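Local coordinates for isochorismatase family protein family (Burkholderia thailandensis, PDB 3TXY) that is of unknown function but belongs to the isochorismatase family, whose members are generally hydrolases, and so probably has hydrolase activity, at residues T9-V14 with G125-V130; L21-V26 with W88-P93; G36-K41 with A160-S165; H107-F112 with V140-R145. One frame throughout, in Å; residues are numbered along the deposited sequence.

Interaction 1: T9-V14 with G125-V130; sequences TLNPTV and GITDIV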
loop_
_atom_site.group_PDB
_atom_site.type_symbol
_atom_site.label_atom_id
_atom_site.label_comp_id
_atom_site.label_asym_id
_atom_site.label_seq_id
_atom_site.Cartn_x
_atom_site.Cartn_y
_atom_site.Cartn_z
ATOM N N THR A 9 -18.316 13.063 1.367
ATOM C CA THR A 9 -18.520 13.540 2.717
ATOM C C THR A 9 -17.176 13.929 3.310
ATOM O O THR A 9 -16.240 13.107 3.321
ATOM C CB THR A 9 -19.123 12.455 3.615
ATOM O OG1 THR A 9 -20.373 12.014 3.070
ATOM C CG2 THR A 9 -19.339 13.010 5.012
ATOM N N LEU A 10 -17.086 15.171 3.798
ATOM C CA LEU A 10 -15.854 15.675 4.390
ATOM C C LEU A 10 -16.107 16.331 5.734
ATOM O O LEU A 10 -16.982 17.203 5.848
ATOM C CB LEU A 10 -15.201 16.729 3.478
ATOM C CG LEU A 10 -14.473 16.325 2.202
ATOM C CD1 LEU A 10 -13.973 17.605 1.561
ATOM C CD2 LEU A 10 -13.332 15.372 2.508
ATOM N N ASN A 11 -15.305 15.962 6.734
ATOM C CA ASN A 11 -15.230 16.728 7.979
ATOM C C ASN A 11 -14.514 18.061 7.744
ATOM O O ASN A 11 -13.732 18.169 6.793
ATOM C CB ASN A 11 -14.501 15.907 9.042
ATOM C CG ASN A 11 -15.269 14.673 9.424
ATOM O OD1 ASN A 11 -16.377 14.784 9.958
ATOM N ND2 ASN A 11 -14.708 13.494 9.154
ATOM N N PRO A 12 -14.769 19.083 8.595
ATOM C CA PRO A 12 -14.081 20.375 8.439
ATOM C C PRO A 12 -12.561 20.306 8.591
ATOM O O PRO A 12 -11.838 21.156 8.075
ATOM C CB PRO A 12 -14.650 21.235 9.574
ATOM C CG PRO A 12 -15.874 20.546 10.037
ATOM C CD PRO A 12 -15.728 19.088 9.712
ATOM N N THR A 13 -12.125 19.315 9.358
ATOM C CA THR A 13 -10.730 19.061 9.687
ATOM C C THR A 13 -10.072 18.276 8.552
ATOM O O THR A 13 -9.756 17.084 8.688
ATOM C CB THR A 13 -10.678 18.294 11.025
ATOM O OG1 THR A 13 -11.644 17.213 11.028
ATOM C CG2 THR A 13 -11.001 19.243 12.156
ATOM N N VAL A 14 -9.904 18.956 7.422
ATOM C CA VAL A 14 -9.435 18.340 6.191
ATOM C C VAL A 14 -8.187 19.043 5.644
ATOM O O VAL A 14 -8.083 20.254 5.697
ATOM C CB VAL A 14 -10.548 18.315 5.103
ATOM C CG1 VAL A 14 -10.922 19.726 4.663
ATOM C CG2 VAL A 14 -10.127 17.456 3.911
ATOM N N GLY A 125 -4.628 18.679 13.761
ATOM C CA GLY A 125 -5.968 18.200 14.070
ATOM C C GLY A 125 -6.720 17.628 12.884
ATOM O O GLY A 125 -7.930 17.659 12.868
ATOM N N ILE A 126 -5.999 17.103 11.889
ATOM C CA ILE A 126 -6.620 16.688 10.625
ATOM C C ILE A 126 -7.146 15.250 10.675
ATOM O O ILE A 126 -6.435 14.330 11.096
ATOM C CB ILE A 126 -5.621 16.808 9.462
ATOM C CG1 ILE A 126 -5.159 18.267 9.302
ATOM C CG2 ILE A 126 -6.220 16.255 8.174
ATOM C CD1 ILE A 126 -6.268 19.280 9.052
ATOM N N THR A 127 -8.389 15.062 10.236
ATOM C CA THR A 127 -9.019 13.746 10.228
ATOM C C THR A 127 -9.229 13.200 8.810
ATOM O O THR A 127 -9.361 11.992 8.635
ATOM C CB THR A 127 -10.395 13.807 10.915
ATOM O OG1 THR A 127 -11.226 14.726 10.196
ATOM C CG2 THR A 127 -10.246 14.262 12.366
ATOM N N ASP A 128 -9.250 14.097 7.812
ATOM C CA ASP A 128 -9.626 13.784 6.449
ATOM C C ASP A 128 -8.497 14.283 5.531
ATOM O O ASP A 128 -7.982 15.390 5.722
ATOM C CB ASP A 128 -10.918 14.522 6.046
ATOM C CG ASP A 128 -12.180 14.024 6.779
ATOM O OD1 ASP A 128 -12.099 13.600 7.959
ATOM O OD2 ASP A 128 -13.276 14.105 6.167
ATOM N N ILE A 129 -8.111 13.477 4.550
ATOM C CA ILE A 129 -7.166 13.939 3.527
ATOM C C ILE A 129 -7.766 13.840 2.131
ATOM O O ILE A 129 -8.449 12.868 1.791
ATOM C CB ILE A 129 -5.754 13.287 3.596
ATOM C CG1 ILE A 129 -5.753 11.801 3.230
ATOM C CG2 ILE A 129 -5.126 13.486 4.973
ATOM C CD1 ILE A 129 -4.337 11.226 3.132
ATOM N N VAL A 130 -7.524 14.887 1.347
ATOM C CA VAL A 130 -7.866 14.926 -0.058
ATOM C C VAL A 130 -6.559 14.773 -0.822
ATOM O O VAL A 130 -5.642 15.581 -0.687
ATOM C CB VAL A 130 -8.626 16.216 -0.419
ATOM C CG1 VAL A 130 -8.757 16.363 -1.940
ATOM C CG2 VAL A 130 -9.988 16.199 0.282
HETATM O O HOH W 1 -15.075 12.184 5.899
#

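Interaction 2: L21-V26 with W88-P93; sequences LQNGIV and WSAFAP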
loop_
_atom_site.group_PDB
_atom_site.type_symbol
_atom_site.label_atom_id
_atom_site.label_comp_id
_atom_site.label_asym_id
_atom_site.label_seq_id
_atom_site.Cartn_x
_atom_site.Cartn_y
_atom_site.Cartn_z
ATOM N N LEU A 21 4.413 16.279 -7.364
ATOM C CA LEU A 21 4.215 17.251 -8.444
ATOM C C LEU A 21 5.492 18.081 -8.611
ATOM O O LEU A 21 5.534 19.311 -8.394
ATOM C CB LEU A 21 2.951 18.062 -8.215
ATOM C CG LEU A 21 1.664 17.227 -8.116
ATOM C CD1 LEU A 21 0.460 18.153 -7.892
ATOM C CD2 LEU A 21 1.438 16.374 -9.358
ATOM N N GLN A 22 6.527 17.348 -9.011
ATOM C CA GLN A 22 7.880 17.838 -9.162
ATOM C C GLN A 22 8.327 17.737 -10.618
ATOM O O GLN A 22 7.813 16.910 -11.390
ATOM C CB GLN A 22 8.826 17.063 -8.238
ATOM C CG GLN A 22 9.017 15.593 -8.582
ATOM C CD GLN A 22 9.617 14.821 -7.427
ATOM O OE1 GLN A 22 8.999 14.696 -6.393
ATOM N NE2 GLN A 22 10.825 14.336 -7.597
ATOM N N ASN A 23 9.288 18.578 -10.996
ATOM C CA ASN A 23 9.693 18.700 -12.390
ATOM C C ASN A 23 9.958 17.355 -13.079
ATOM O O ASN A 23 9.548 17.133 -14.223
ATOM C CB ASN A 23 10.952 19.562 -12.496
ATOM C CG ASN A 23 10.720 20.999 -12.065
ATOM O OD1 ASN A 23 9.670 21.583 -12.350
ATOM N ND2 ASN A 23 11.721 21.589 -11.403
ATOM N N GLY A 24 10.645 16.451 -12.388
ATOM C CA GLY A 24 11.042 15.188 -12.990
ATOM C C GLY A 24 9.916 14.179 -13.200
ATOM O O GLY A 24 10.093 13.187 -13.891
ATOM N N ILE A 25 8.772 14.418 -12.578
ATOM C CA ILE A 25 7.652 13.487 -12.628
ATOM C C ILE A 25 6.480 14.077 -13.430
ATOM O O ILE A 25 5.844 13.362 -14.201
ATOM C CB ILE A 25 7.268 13.050 -11.188
ATOM C CG1 ILE A 25 8.436 12.251 -10.582
ATOM C CG2 ILE A 25 5.978 12.219 -11.159
ATOM C CD1 ILE A 25 8.354 12.037 -9.069
ATOM N N VAL A 26 6.229 15.376 -13.305
ATOM C CA VAL A 26 5.128 15.977 -14.068
ATOM C C VAL A 26 5.351 15.933 -15.590
ATOM O O VAL A 26 4.396 16.068 -16.350
ATOM C CB VAL A 26 4.795 17.410 -13.603
ATOM C CG1 VAL A 26 4.436 17.413 -12.128
ATOM C CG2 VAL A 26 5.949 18.368 -13.894
ATOM N N TRP A 88 15.236 17.868 -10.550
ATOM C CA TRP A 88 14.363 16.718 -10.631
ATOM C C TRP A 88 13.333 16.693 -9.507
ATOM O O TRP A 88 12.174 16.326 -9.733
ATOM C CB TRP A 88 15.197 15.438 -10.673
ATOM C CG TRP A 88 14.337 14.208 -10.777
ATOM C CD1 TRP A 88 13.803 13.628 -11.923
ATOM C CD2 TRP A 88 13.902 13.341 -9.674
ATOM N NE1 TRP A 88 13.058 12.519 -11.603
ATOM C CE2 TRP A 88 13.080 12.291 -10.278
ATOM C CE3 TRP A 88 14.103 13.336 -8.295
ATOM C CZ2 TRP A 88 12.507 11.275 -9.512
ATOM C CZ3 TRP A 88 13.500 12.336 -7.531
ATOM C CH2 TRP A 88 12.724 11.325 -8.125
ATOM N N SER A 89 13.737 17.115 -8.310
ATOM C CA SER A 89 12.853 17.089 -7.123
ATOM C C SER A 89 12.220 18.445 -6.761
ATOM O O SER A 89 11.412 18.507 -5.803
ATOM C CB SER A 89 13.612 16.546 -5.906
ATOM O OG SER A 89 14.760 17.321 -5.608
ATOM N N ALA A 90 12.559 19.506 -7.506
ATOM C CA ALA A 90 11.949 20.835 -7.318
ATOM C C ALA A 90 10.476 20.807 -7.737
ATOM O O ALA A 90 10.124 20.167 -8.717
ATOM C CB ALA A 90 12.700 21.909 -8.128
ATOM N N PHE A 91 9.618 21.524 -7.014
ATOM C CA PHE A 91 8.194 21.562 -7.369
ATOM C C PHE A 91 7.980 22.266 -8.705
ATOM O O PHE A 91 8.703 23.214 -9.060
ATOM C CB PHE A 91 7.366 22.233 -6.270
ATOM C CG PHE A 91 7.279 21.426 -5.018
ATOM C CD1 PHE A 91 6.530 20.261 -4.994
ATOM C CD2 PHE A 91 7.952 21.811 -3.867
ATOM C CE1 PHE A 91 6.459 19.490 -3.840
ATOM C CE2 PHE A 91 7.864 21.057 -2.701
ATOM C CZ PHE A 91 7.122 19.892 -2.697
ATOM N N ALA A 92 6.998 21.775 -9.450
ATOM C CA ALA A 92 6.584 22.428 -10.689
ATOM C C ALA A 92 6.218 23.885 -10.377
ATOM O O ALA A 92 5.401 24.133 -9.495
ATOM C CB ALA A 92 5.384 21.695 -11.263
ATOM N N PRO A 93 6.817 24.866 -11.091
ATOM C CA PRO A 93 6.463 26.277 -10.820
ATOM C C PRO A 93 4.952 26.572 -10.849
ATOM O O PRO A 93 4.469 27.361 -10.037
ATOM C CB PRO A 93 7.192 27.048 -11.922
ATOM C CG PRO A 93 8.333 26.167 -12.315
ATOM C CD PRO A 93 7.881 24.743 -12.101
HETATM O O HOH W 2 10.947 10.712 -12.959
#

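Interaction 3: G36-K41 with A160-S165; sequences GDVVAK and AVSTWS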
loop_
_atom_site.group_PDB
_atom_site.type_symbol
_atom_site.label_atom_id
_atom_site.label_comp_id
_atom_site.label_asym_id
_atom_site.label_seq_id
_atom_site.Cartn_x
_atom_site.Cartn_y
_atom_site.Cartn_z
ATOM N N GLY A 36 0.681 18.431 -16.366
ATOM C CA GLY A 36 0.276 19.843 -16.313
ATOM C C GLY A 36 -1.140 20.041 -15.802
ATOM O O GLY A 36 -1.397 20.926 -14.984
ATOM N N ASP A 37 -2.066 19.206 -16.259
ATOM C CA ASP A 37 -3.449 19.275 -15.780
ATOM C C ASP A 37 -3.554 18.879 -14.318
ATOM O O ASP A 37 -4.356 19.454 -13.575
ATOM C CB ASP A 37 -4.370 18.359 -16.585
ATOM C CG ASP A 37 -4.569 18.819 -18.021
ATOM O OD1 ASP A 37 -4.252 19.982 -18.363
ATOM O OD2 ASP A 37 -5.054 17.981 -18.816
ATOM N N VAL A 38 -2.768 17.888 -13.900
ATOM C CA VAL A 38 -2.785 17.475 -12.498
ATOM C C VAL A 38 -2.272 18.615 -11.629
ATOM O O VAL A 38 -2.841 18.914 -10.589
ATOM C CB VAL A 38 -1.941 16.209 -12.254
ATOM C CG1 VAL A 38 -1.843 15.917 -10.773
ATOM C CG2 VAL A 38 -2.522 15.033 -13.025
ATOM N N VAL A 39 -1.197 19.255 -12.078
ATOM C CA VAL A 39 -0.653 20.432 -11.401
ATOM C C VAL A 39 -1.700 21.544 -11.324
ATOM O O VAL A 39 -1.940 22.100 -10.258
ATOM C CB VAL A 39 0.643 20.940 -12.084
ATOM C CG1 VAL A 39 1.067 22.302 -11.510
ATOM C CG2 VAL A 39 1.764 19.919 -11.916
ATOM N N ALA A 40 -2.356 21.838 -12.443
ATOM C CA ALA A 40 -3.336 22.944 -12.484
ATOM C C ALA A 40 -4.501 22.687 -11.543
ATOM O O ALA A 40 -4.920 23.563 -10.791
ATOM C CB ALA A 40 -3.859 23.138 -13.896
ATOM N N LYS A 41 -5.023 21.465 -11.595
ATOM C CA LYS A 41 -6.171 21.091 -10.770
ATOM C C LYS A 41 -5.828 21.183 -9.301
ATOM O O LYS A 41 -6.637 21.618 -8.470
ATOM C CB LYS A 41 -6.537 19.658 -11.072
ATOM C CG LYS A 41 -7.972 19.340 -10.844
ATOM C CD LYS A 41 -8.753 19.703 -12.084
ATOM C CE LYS A 41 -9.665 20.858 -11.826
ATOM N NZ LYS A 41 -10.456 21.051 -13.074
ATOM N N ALA A 160 -7.354 14.675 -10.710
ATOM C CA ALA A 160 -6.048 15.178 -10.299
ATOM C C ALA A 160 -5.116 14.066 -9.839
ATOM O O ALA A 160 -4.195 14.326 -9.065
ATOM C CB ALA A 160 -6.198 16.251 -9.220
ATOM N N VAL A 161 -5.360 12.844 -10.310
ATOM C CA VAL A 161 -4.410 11.742 -10.234
ATOM C C VAL A 161 -4.285 11.120 -11.630
ATOM O O VAL A 161 -5.301 10.910 -12.316
ATOM C CB VAL A 161 -4.787 10.666 -9.176
ATOM C CG1 VAL A 161 -4.819 11.287 -7.775
ATOM C CG2 VAL A 161 -6.119 9.963 -9.486
ATOM N N SER A 162 -3.047 10.840 -12.044
ATOM C CA SER A 162 -2.787 10.205 -13.334
ATOM C C SER A 162 -1.727 9.125 -13.208
ATOM O O SER A 162 -0.960 9.074 -12.239
ATOM C CB SER A 162 -2.404 11.244 -14.392
ATOM O OG SER A 162 -3.481 12.125 -14.632
ATOM N N THR A 163 -1.708 8.249 -14.197
ATOM C CA THR A 163 -0.847 7.074 -14.161
ATOM C C THR A 163 -0.506 6.607 -15.581
ATOM O O THR A 163 -0.714 7.353 -16.541
ATOM C CB THR A 163 -1.470 5.979 -13.263
ATOM O OG1 THR A 163 -0.519 4.942 -13.038
ATOM C CG2 THR A 163 -2.783 5.397 -13.830
ATOM N N TRP A 164 0.056 5.408 -15.718
ATOM C CA TRP A 164 0.675 5.020 -16.996
ATOM C C TRP A 164 -0.272 4.454 -18.026
ATOM O O TRP A 164 0.105 4.297 -19.201
ATOM C CB TRP A 164 1.809 4.017 -16.766
ATOM C CG TRP A 164 1.326 2.731 -16.151
ATOM C CD1 TRP A 164 0.731 1.649 -16.786
ATOM C CD2 TRP A 164 1.326 2.387 -14.737
ATOM N NE1 TRP A 164 0.398 0.679 -15.888
ATOM C CE2 TRP A 164 0.729 1.057 -14.641
ATOM C CE3 TRP A 164 1.774 3.010 -13.582
ATOM C CZ2 TRP A 164 0.604 0.404 -13.441
ATOM C CZ3 TRP A 164 1.627 2.338 -12.375
ATOM C CH2 TRP A 164 1.044 1.074 -12.308
ATOM N N SER A 165 -1.487 4.101 -17.624
ATOM C CA SER A 165 -2.473 3.591 -18.571
ATOM C C SER A 165 -3.877 3.841 -18.037
ATOM O O SER A 165 -4.076 4.048 -16.826
ATOM C CB SER A 165 -2.257 2.092 -18.841
ATOM O OG SER A 165 -2.779 1.283 -17.789
#

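Interaction 4: H107-F112 with V140-R145; sequences HQWGAF and VESTAR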
loop_
_atom_site.group_PDB
_atom_site.type_symbol
_atom_site.label_atom_id
_atom_site.label_comp_id
_atom_site.label_asym_id
_atom_site.label_seq_id
_atom_site.Cartn_x
_atom_site.Cartn_y
_atom_site.Cartn_z
ATOM N N HIS A 107 11.372 9.420 0.392
ATOM C CA HIS A 107 12.450 8.666 -0.275
ATOM C C HIS A 107 11.997 7.338 -0.846
ATOM O O HIS A 107 12.819 6.434 -1.026
ATOM C CB HIS A 107 13.610 8.384 0.692
ATOM C CG HIS A 107 14.101 9.591 1.460
ATOM N ND1 HIS A 107 14.588 10.698 0.852
ATOM C CD2 HIS A 107 14.250 9.798 2.838
ATOM C CE1 HIS A 107 14.976 11.587 1.794
ATOM N NE2 HIS A 107 14.787 11.021 3.008
ATOM N N GLN A 108 10.695 7.198 -1.090
ATOM C CA GLN A 108 10.088 5.984 -1.673
ATOM C C GLN A 108 8.673 6.325 -2.139
ATOM O O GLN A 108 8.325 7.506 -2.177
ATOM C CB GLN A 108 10.084 4.823 -0.686
ATOM C CG GLN A 108 9.119 5.017 0.471
ATOM C CD GLN A 108 9.582 6.069 1.467
ATOM O OE1 GLN A 108 10.726 6.034 1.920
ATOM N NE2 GLN A 108 8.677 6.991 1.838
ATOM N N TRP A 109 7.859 5.309 -2.473
ATOM C CA TRP A 109 6.537 5.532 -3.065
ATOM C C TRP A 109 5.636 6.337 -2.189
ATOM O O TRP A 109 5.267 7.468 -2.538
ATOM C CB TRP A 109 5.841 4.222 -3.401
ATOM C CG TRP A 109 6.496 3.390 -4.472
ATOM C CD1 TRP A 109 7.693 3.619 -5.140
ATOM C CD2 TRP A 109 6.035 2.088 -4.955
ATOM N NE1 TRP A 109 7.962 2.595 -6.020
ATOM C CE2 TRP A 109 7.012 1.642 -5.946
ATOM C CE3 TRP A 109 4.941 1.294 -4.688
ATOM C CZ2 TRP A 109 6.868 0.447 -6.627
ATOM C CZ3 TRP A 109 4.807 0.092 -5.369
ATOM C CH2 TRP A 109 5.743 -0.318 -6.323
ATOM N N GLY A 110 5.286 5.770 -1.038
ATOM C CA GLY A 110 4.316 6.372 -0.155
ATOM C C GLY A 110 4.876 7.509 0.661
ATOM O O GLY A 110 6.086 7.572 0.922
ATOM N N ALA A 111 3.979 8.400 1.089
ATOM C CA ALA A 111 4.384 9.650 1.723
ATOM C C ALA A 111 4.502 9.632 3.242
ATOM O O ALA A 111 4.740 10.685 3.835
ATOM C CB ALA A 111 3.458 10.793 1.290
ATOM N N PHE A 112 4.352 8.468 3.878
ATOM C CA PHE A 112 4.488 8.372 5.330
ATOM C C PHE A 112 5.862 7.896 5.801
ATOM O O PHE A 112 6.439 8.473 6.734
ATOM C CB PHE A 112 3.423 7.447 5.876
ATOM C CG PHE A 112 2.042 8.032 5.864
ATOM C CD1 PHE A 112 1.613 8.833 6.904
ATOM C CD2 PHE A 112 1.148 7.740 4.836
ATOM C CE1 PHE A 112 0.333 9.344 6.933
ATOM C CE2 PHE A 112 -0.132 8.245 4.855
ATOM C CZ PHE A 112 -0.540 9.063 5.896
ATOM N N VAL A 140 0.513 7.755 -4.974
ATOM C CA VAL A 140 -0.835 8.099 -4.519
ATOM C C VAL A 140 -1.443 6.912 -3.761
ATOM O O VAL A 140 -1.861 7.047 -2.610
ATOM C CB VAL A 140 -1.742 8.531 -5.676
ATOM C CG1 VAL A 140 -3.198 8.665 -5.188
ATOM C CG2 VAL A 140 -1.200 9.825 -6.307
ATOM N N GLU A 141 -1.452 5.741 -4.389
ATOM C CA GLU A 141 -2.107 4.576 -3.785
ATOM C C GLU A 141 -1.448 4.126 -2.481
ATOM O O GLU A 141 -2.131 3.791 -1.515
ATOM C CB GLU A 141 -2.165 3.417 -4.768
ATOM C CG GLU A 141 -2.821 2.170 -4.178
ATOM C CD GLU A 141 -3.226 1.170 -5.237
ATOM O OE1 GLU A 141 -3.365 1.570 -6.420
ATOM O OE2 GLU A 141 -3.412 -0.021 -4.880
ATOM N N SER A 142 -0.113 4.093 -2.445
ATOM C CA SER A 142 0.599 3.692 -1.225
ATOM C C SER A 142 0.282 4.642 -0.067
ATOM O O SER A 142 0.096 4.207 1.079
ATOM C CB SER A 142 2.103 3.637 -1.459
ATOM O OG SER A 142 2.486 2.450 -2.147
ATOM N N THR A 143 0.204 5.936 -0.369
ATOM C CA THR A 143 -0.162 6.917 0.641
ATOM C C THR A 143 -1.613 6.700 1.085
ATOM O O THR A 143 -1.912 6.750 2.295
ATOM C CB THR A 143 0.020 8.357 0.092
ATOM O OG1 THR A 143 1.382 8.531 -0.350
ATOM C CG2 THR A 143 -0.328 9.393 1.168
ATOM N N ALA A 144 -2.496 6.449 0.113
ATOM C CA ALA A 144 -3.919 6.201 0.371
ATOM C C ALA A 144 -4.116 4.960 1.270
ATOM O O ALA A 144 -4.840 5.003 2.273
ATOM C CB ALA A 144 -4.670 6.021 -0.949
ATOM N N ARG A 145 -3.457 3.867 0.902
ATOM C CA ARG A 145 -3.512 2.652 1.696
ATOM C C ARG A 145 -3.042 2.850 3.140
ATOM O O ARG A 145 -3.683 2.408 4.082
ATOM C CB ARG A 145 -2.666 1.578 1.031
ATOM C CG ARG A 145 -3.346 0.958 -0.179
ATOM C CD ARG A 145 -2.428 -0.081 -0.816
ATOM N NE ARG A 145 -3.005 -0.687 -2.013
ATOM C CZ ARG A 145 -3.500 -1.921 -2.107
ATOM N NH1 ARG A 145 -3.495 -2.753 -1.072
ATOM N NH2 ARG A 145 -3.987 -2.324 -3.275
#

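Interaction 1: T9-V14 with G125-V130
Asn11 crosses the carboxylate of Asp128 at about a right angle, its ND2 tipped onto OD1, the two planes 75° apart, and the pair shows how one strand-end acid can organise an irregular N-terminal segment. The amide donor is almost ideally aimed: ND2 reaches Asp128 OD1 at 2.9 Å, nearly straight and within the amide plane, on the syn lone pair. The same residue supplies its backbone, with Asn11 N meeting Asp128 OD2 at 2.8 Å from above the carboxylate plane. With CG anti to the carbonyl carbon (chi1 -69°), Asp128 can present both oxygens to Asn11. OD1 is held further by Thr127 OG1, at 2.7 Å, and by Asn153; OD2 takes a water at 2.6 Å that also bridges to Thr9 O. So many donors fix the rotation of the carboxylate and would be expected to favour its ionised state. Next along, Thr13 sits at the centre of an inverse gamma turn. Its carbonyl oxygen accepts two backbone bonds, from Thr127 N at 2.9 Å and from Asp128 N at 3.2 Å, while its hydroxyl OG1 lies 2.7 Å from Thr127 OG1. One residue on, Val14 pairs with Asp128 as a parallel bridge. Val130 CG2 is met by Val14 CG2 at 3.8 Å and, at slightly longer range, by Leu10 CD2. The contact thus opens the pairing of strands 14-19 and 128-134; strand 153-162 lies along the other edge of 128-134, while Phe49 of helix 35-51 and Leu193 of helix 186-194 pack on Val14.

Interaction 2: L21-V26 with W88-P93
At the C-terminal end of strand 14-19 in a parallel alpha/beta sheet, the loop entering the short, weakly bonded helix 23-26 clasps the chain leaving helix 86-89, through a single backbone bridge between Gln22 and Phe91. The clasp is drawn by backbone bonds: Ala92 N points almost straight (175°) at Leu21 O over 3.1 Å, on a lone pair, and Asn23 N meets Ala90 O at 2.9 Å, nearly along the C=O axis. Trp88 O is gripped twice. Gly24 N approaches in the carbonyl plane, on a lone pair, at 3.1 Å, whereas Gln22 NE2 comes from above that plane at 3.2 Å. The Gln22 chain starts in the crowded position between backbone N and carbonyl carbon and then runs extended, which carries NE2 over one face of the Trp88 indole, 3.3 Å from CZ3 and offset toward the rim, with amide and ring planes 79° apart. Its other terminal atom, OE1, accepts from Thr61 N, so the amide is held at both ends. Trp88 CG lies anti to the backbone N (chi1 -179°), and the ring folds back until CD1 is 3.3 Å from Gly24 CA. A water links Trp88 NE1, in the ring plane, to Gly24 O. Asn23 ND2 is bonded to Glu87 O while lying beside Ala90 CB. Leu21 and Val26 turn toward helix 35-51 and Ile134 at the end of strand 128-134, and Phe91 meets Phe58 and His60 of strand 56-61.

Interaction 3: G36-K41 with A160-S165
Residues 36-41 of helix 35-51 run past the corner that the chain turns at Ala160, and the backbones come nearest at Val38 and Ala160, whose CA atoms are 4.6 Å apart. Val38 carries the contact with both branches. CG1, anti to the backbone N (chi1 173°), presses against the carbonyl oxygen of Ala160 at 3.3 Å, while CG2, anti to the carbonyl carbon, lies 3.5 Å from Ser162 OG. Both methyls therefore bear on the same side of the strand, one on a main-chain carbonyl oxygen and the other on a hydroxyl. That hydroxyl is engaged as well, bonded to Gln33 O in the loop ahead of the helix, so it can lie against a methyl without lacking a polar partner. This is helix-on-sheet packing in a beta-alpha-beta crossover: helix 35-51 links the neighbouring parallel strands 14-19 and 56-61, and here its first turns lie over the end of strand 153-162, two places along from 14-19. One turn beyond Val38, Lys41 adds only the root of its side chain, CB and CG each 3.9 Å from Ala160 CB. Bends at chi2 (85°) and chi3 (-112°) then lead the chain away from Ala160, to a long, weak ion pair with Glu44. Past Ser162 the chain leaves the helix, and Trp164 takes part in a cation-pi contact with Lys179 of the second subunit.

Interaction 4: H107-F112 with V140-R145
Thr143 OG1 is gripped by two partners: it accepts from Ala111 N at 3.0 Å, a bent bond of 142°, and is bonded to Gly139 O one turn back in its own helix. A helical hydroxyl placed anti to the carbonyl carbon (chi1 -57°) thus serves both the helix and the loop beside it, a compact way of satisfying a buried loop N-H. Around this bond the loop lies close, Gly110 CA coming 3.8 Å from Ser142 CB, with no side chain on the glycine to hold the backbones apart. Two rings flank the site, both edge-on. Phe112 directs CE2 at Thr143 O, 3.5 Å away, crossing the threonine at about a right angle. Trp109 turns its CE3 edge to Ser142 OG at 3.7 Å; that hydroxyl is bonded to Arg145 of the second subunit. The loop is braced internally, Gln108 NE2 reaching Gly110 O nearly along the C=O axis at 2.8 Å and also bonding Thr113 O. On the helix, Arg145 forms a side-on salt bridge with Glu141, NE and NH2 both meeting OE2, and NH2 also bonds Asn137 O of the second subunit. The loop comes after strand 102-106 and packs against helix 136-149, with helix 117-123 beside Phe112 and helix 166-180 beside Arg145, while the second subunit meets Gly110 through Glu149 and Trp109 through Tyr148.

Overall arrangement
All four contacts belong to one parallel alpha/beta sheet and its helices. Interactions 1 and 2 lie on opposite sides of the chain's centre, their own centres about 26 Å apart, with interaction 2 nested within the loop that interaction 1 closes. Interactions 1 and 3 reach neighbouring strands, 128-134 and 153-162, and alternate along the sequence. Interactions 2 and 3 touch, Leu21 and Val26 packing on Val38 and Val39. Interaction 4, nested inside interaction 3, meets it where Val161 packs on Val140, so strand 153-162 has helix 35-51 against one side and helix 136-149 against the other. Interaction 4 has the widest contact with the second subunit, which also reaches Trp164 of interaction 3 and Thr9 of interaction 1.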